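Local coordinates for lysyl oxidase (Pichia pastoris, PDB 1W7C), which oxidatively deaminates the primary amine of lysine side chains, using copper and a topaquinone cofactor formed from one of its own tyrosines, at the interface of chains A and B. Coordinates in Å, arbitrary orientation; residue numbers count along the deposited sequence, not the author numbering. Chains: chain A/B, Lysyl oxidase.

The interface of chains A and B. Residues chain A 510, 532, 554, 678-679; chain B 477, 655, 657.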
ATOM      1  N   TYR A 510       5.021  -3.784  20.628  1.00 15.60           N
ATOM      2  CA  TYR A 510       5.618  -2.550  21.128  1.00 15.66           C
ATOM      3  C   TYR A 510       4.582  -1.443  21.002  1.00 14.00           C
ATOM      4  O   TYR A 510       4.263  -1.034  19.874  1.00 17.63           O
ATOM      5  CB  TYR A 510       6.893  -2.191  20.366  1.00 15.69           C
ATOM      6  CG  TYR A 510       8.093  -3.024  20.786  1.00 16.54           C
ATOM      7  CD1 TYR A 510       8.344  -4.252  20.231  1.00 24.44           C
ATOM      8  CD2 TYR A 510       8.930  -2.601  21.795  1.00 18.93           C
ATOM      9  CE1 TYR A 510       9.420  -5.013  20.625  1.00 23.12           C
ATOM     10  CE2 TYR A 510       9.995  -3.371  22.208  1.00 18.68           C
ATOM     11  CZ  TYR A 510      10.241  -4.576  21.615  1.00 18.51           C
ATOM     12  OH  TYR A 510      11.308  -5.360  22.018  1.00 19.87           O
ATOM     13  N   ILE A 532       8.206   3.693  23.870  1.00 15.26           N
ATOM     14  CA  ILE A 532       7.736   2.339  23.608  1.00 14.40           C
ATOM     15  C   ILE A 532       7.633   1.515  24.900  1.00 15.40           C
ATOM     16  O   ILE A 532       8.378   1.742  25.839  1.00 18.72           O
ATOM     17  CB  ILE A 532       8.669   1.633  22.601  1.00 17.06           C
ATOM     18  CG1 ILE A 532      10.165   1.695  23.033  1.00 18.90           C
ATOM     19  CG2 ILE A 532       8.486   2.282  21.231  1.00 19.92           C
ATOM     20  CD1 ILE A 532      11.042   0.581  22.485  1.00 19.34           C
ATOM     21  N   ILE A 554       3.597  -1.930  17.114  1.00 15.00           N
ATOM     22  CA  ILE A 554       4.249  -2.926  16.228  1.00 15.09           C
ATOM     23  C   ILE A 554       3.969  -4.302  16.800  1.00 14.33           C
ATOM     24  O   ILE A 554       4.264  -4.552  17.965  1.00 17.13           O
ATOM     25  CB  ILE A 554       5.797  -2.680  16.164  1.00 15.53           C
ATOM     26  CG1 ILE A 554       6.085  -1.346  15.448  1.00 17.96           C
ATOM     27  CG2 ILE A 554       6.550  -3.863  15.535  1.00 17.20           C
ATOM     28  CD1 ILE A 554       7.548  -0.889  15.552  1.00 22.67           C
ATOM     29  N   PHE A 678      12.439  -8.600  12.087  1.00 13.69           N
ATOM     30  CA  PHE A 678      12.571  -7.620  13.148  1.00 13.49           C
ATOM     31  C   PHE A 678      13.477  -8.202  14.211  1.00 14.47           C
ATOM     32  O   PHE A 678      13.080  -9.062  14.971  1.00 15.36           O
ATOM     33  CB  PHE A 678      11.182  -7.318  13.680  1.00 13.94           C
ATOM     34  CG  PHE A 678      11.103  -6.173  14.647  1.00 14.35           C
ATOM     35  CD1 PHE A 678      10.640  -4.945  14.217  1.00 16.59           C
ATOM     36  CD2 PHE A 678      11.486  -6.300  15.983  1.00 16.95           C
ATOM     37  CE1 PHE A 678      10.568  -3.881  15.074  1.00 18.54           C
ATOM     38  CE2 PHE A 678      11.388  -5.204  16.864  1.00 17.31           C
ATOM     39  CZ  PHE A 678      10.924  -4.007  16.387  1.00 17.67           C
ATOM     40  N   ASN A 679      14.736  -7.781  14.184  1.00 13.93           N
ATOM     41  CA  ASN A 679      15.760  -8.394  15.034  1.00 15.23           C
ATOM     42  C   ASN A 679      15.972  -9.883  14.773  1.00 14.91           C
ATOM     43  O   ASN A 679      16.507 -10.599  15.594  1.00 16.50           O
ATOM     44  CB  ASN A 679      15.465  -8.101  16.519  1.00 15.09           C
ATOM     45  CG  ASN A 679      15.532  -6.643  16.823  1.00 14.88           C
ATOM     46  OD1 ASN A 679      16.298  -5.892  16.215  1.00 15.61           O
ATOM     47  ND2 ASN A 679      14.754  -6.229  17.805  1.00 16.12           N
TER
ATOM     48  N   LEU B 477      15.425   0.388  20.764  1.00 17.31           N
ATOM     49  CA  LEU B 477      15.966  -0.941  20.916  1.00 17.14           C
ATOM     50  C   LEU B 477      17.486  -0.898  20.850  1.00 16.66           C
ATOM     51  O   LEU B 477      18.050  -0.082  20.155  1.00 17.37           O
ATOM     52  CB  LEU B 477      15.417  -1.852  19.801  1.00 18.68           C
ATOM     53  CG  LEU B 477      13.881  -1.966  19.743  1.00 23.63           C
ATOM     54  CD1 LEU B 477      13.457  -2.744  18.574  1.00 35.28           C
ATOM     55  CD2 LEU B 477      13.350  -2.568  21.033  1.00 29.05           C
ATOM     56  N   LEU B 655      10.830   2.856  14.561  1.00 15.73           N
ATOM     57  CA  LEU B 655      11.513   2.247  15.701  1.00 16.93           C
ATOM     58  C   LEU B 655      12.556   1.301  15.078  1.00 14.61           C
ATOM     59  O   LEU B 655      12.278   0.104  14.818  1.00 16.25           O
ATOM     60  CB  LEU B 655      10.523   1.467  16.562  1.00 16.89           C
ATOM     61  CG  LEU B 655      11.160   0.874  17.824  1.00 17.95           C
ATOM     62  CD1 LEU B 655      11.554   1.966  18.819  1.00 18.34           C
ATOM     63  CD2 LEU B 655      10.258  -0.158  18.506  1.00 19.68           C
ATOM     64  N   ASN B 657      15.313  -1.308  13.980  1.00 15.60           N
ATOM     65  CA  ASN B 657      15.739  -2.608  14.465  1.00 15.09           C
ATOM     66  C   ASN B 657      16.919  -3.098  13.622  1.00 14.44           C
ATOM     67  O   ASN B 657      17.527  -2.324  12.873  1.00 14.78           O
ATOM     68  CB  ASN B 657      14.538  -3.582  14.511  1.00 14.24           C
ATOM     69  CG  ASN B 657      14.075  -4.050  13.155  1.00 14.99           C
ATOM     70  OD1 ASN B 657      14.557  -5.063  12.631  1.00 15.38           O
ATOM     71  ND2 ASN B 657      13.155  -3.279  12.524  1.00 16.96           N
TER
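The backbone N of A:Asn679 donates to the side-chain amide oxygen OD1 of B:Asn657 across 3.1 Å, at 151° about the hydrogen. It comes from above the carbonyl plane, not along a lone pair. This patch belongs to the two-fold dimer interface typical of copper/topaquinone amine oxidases, so it recurs with the chains exchanged. A chi1 of 73°, with CG between its backbone N and carbonyl carbon, lays the B:Asn657 amide against the ring of A:Phe678, the two planes 23° apart. ND2 of B:Asn657 lies 3.5 Å from CD1 at the rim of the A:Phe678 ring, while CB of the same asparagine sits over the ring face, 4.0 Å from the centroid. The bond to OD1 and this stacking together should fix the turn of the amide. The side-chain amide of A:Asn679 stands nearly perpendicular to that of B:Asn657 and points its OD1 at B:Asn657 CB.

Methyl CD1 of B:Leu477 meets CZ of A:Phe678 at 3.6 Å, the side chains crossing at about a right angle. A leucine in place of A:Phe678 has no flat ring, and the B:Asn657 amide would probably turn more freely, held chiefly by its bond to A:Asn679 N. The second methyl of B:Leu477, CD2, packs at 3.6 Å against CE2 of A:Tyr510 and also touches the phenol end of that ring. Farther along, B:Leu655 and A:Ile532 meet tip to tip, CD1 against CG2 at 3.9 Å, while CD1 of A:Ile554 reaches CB of the same leucine.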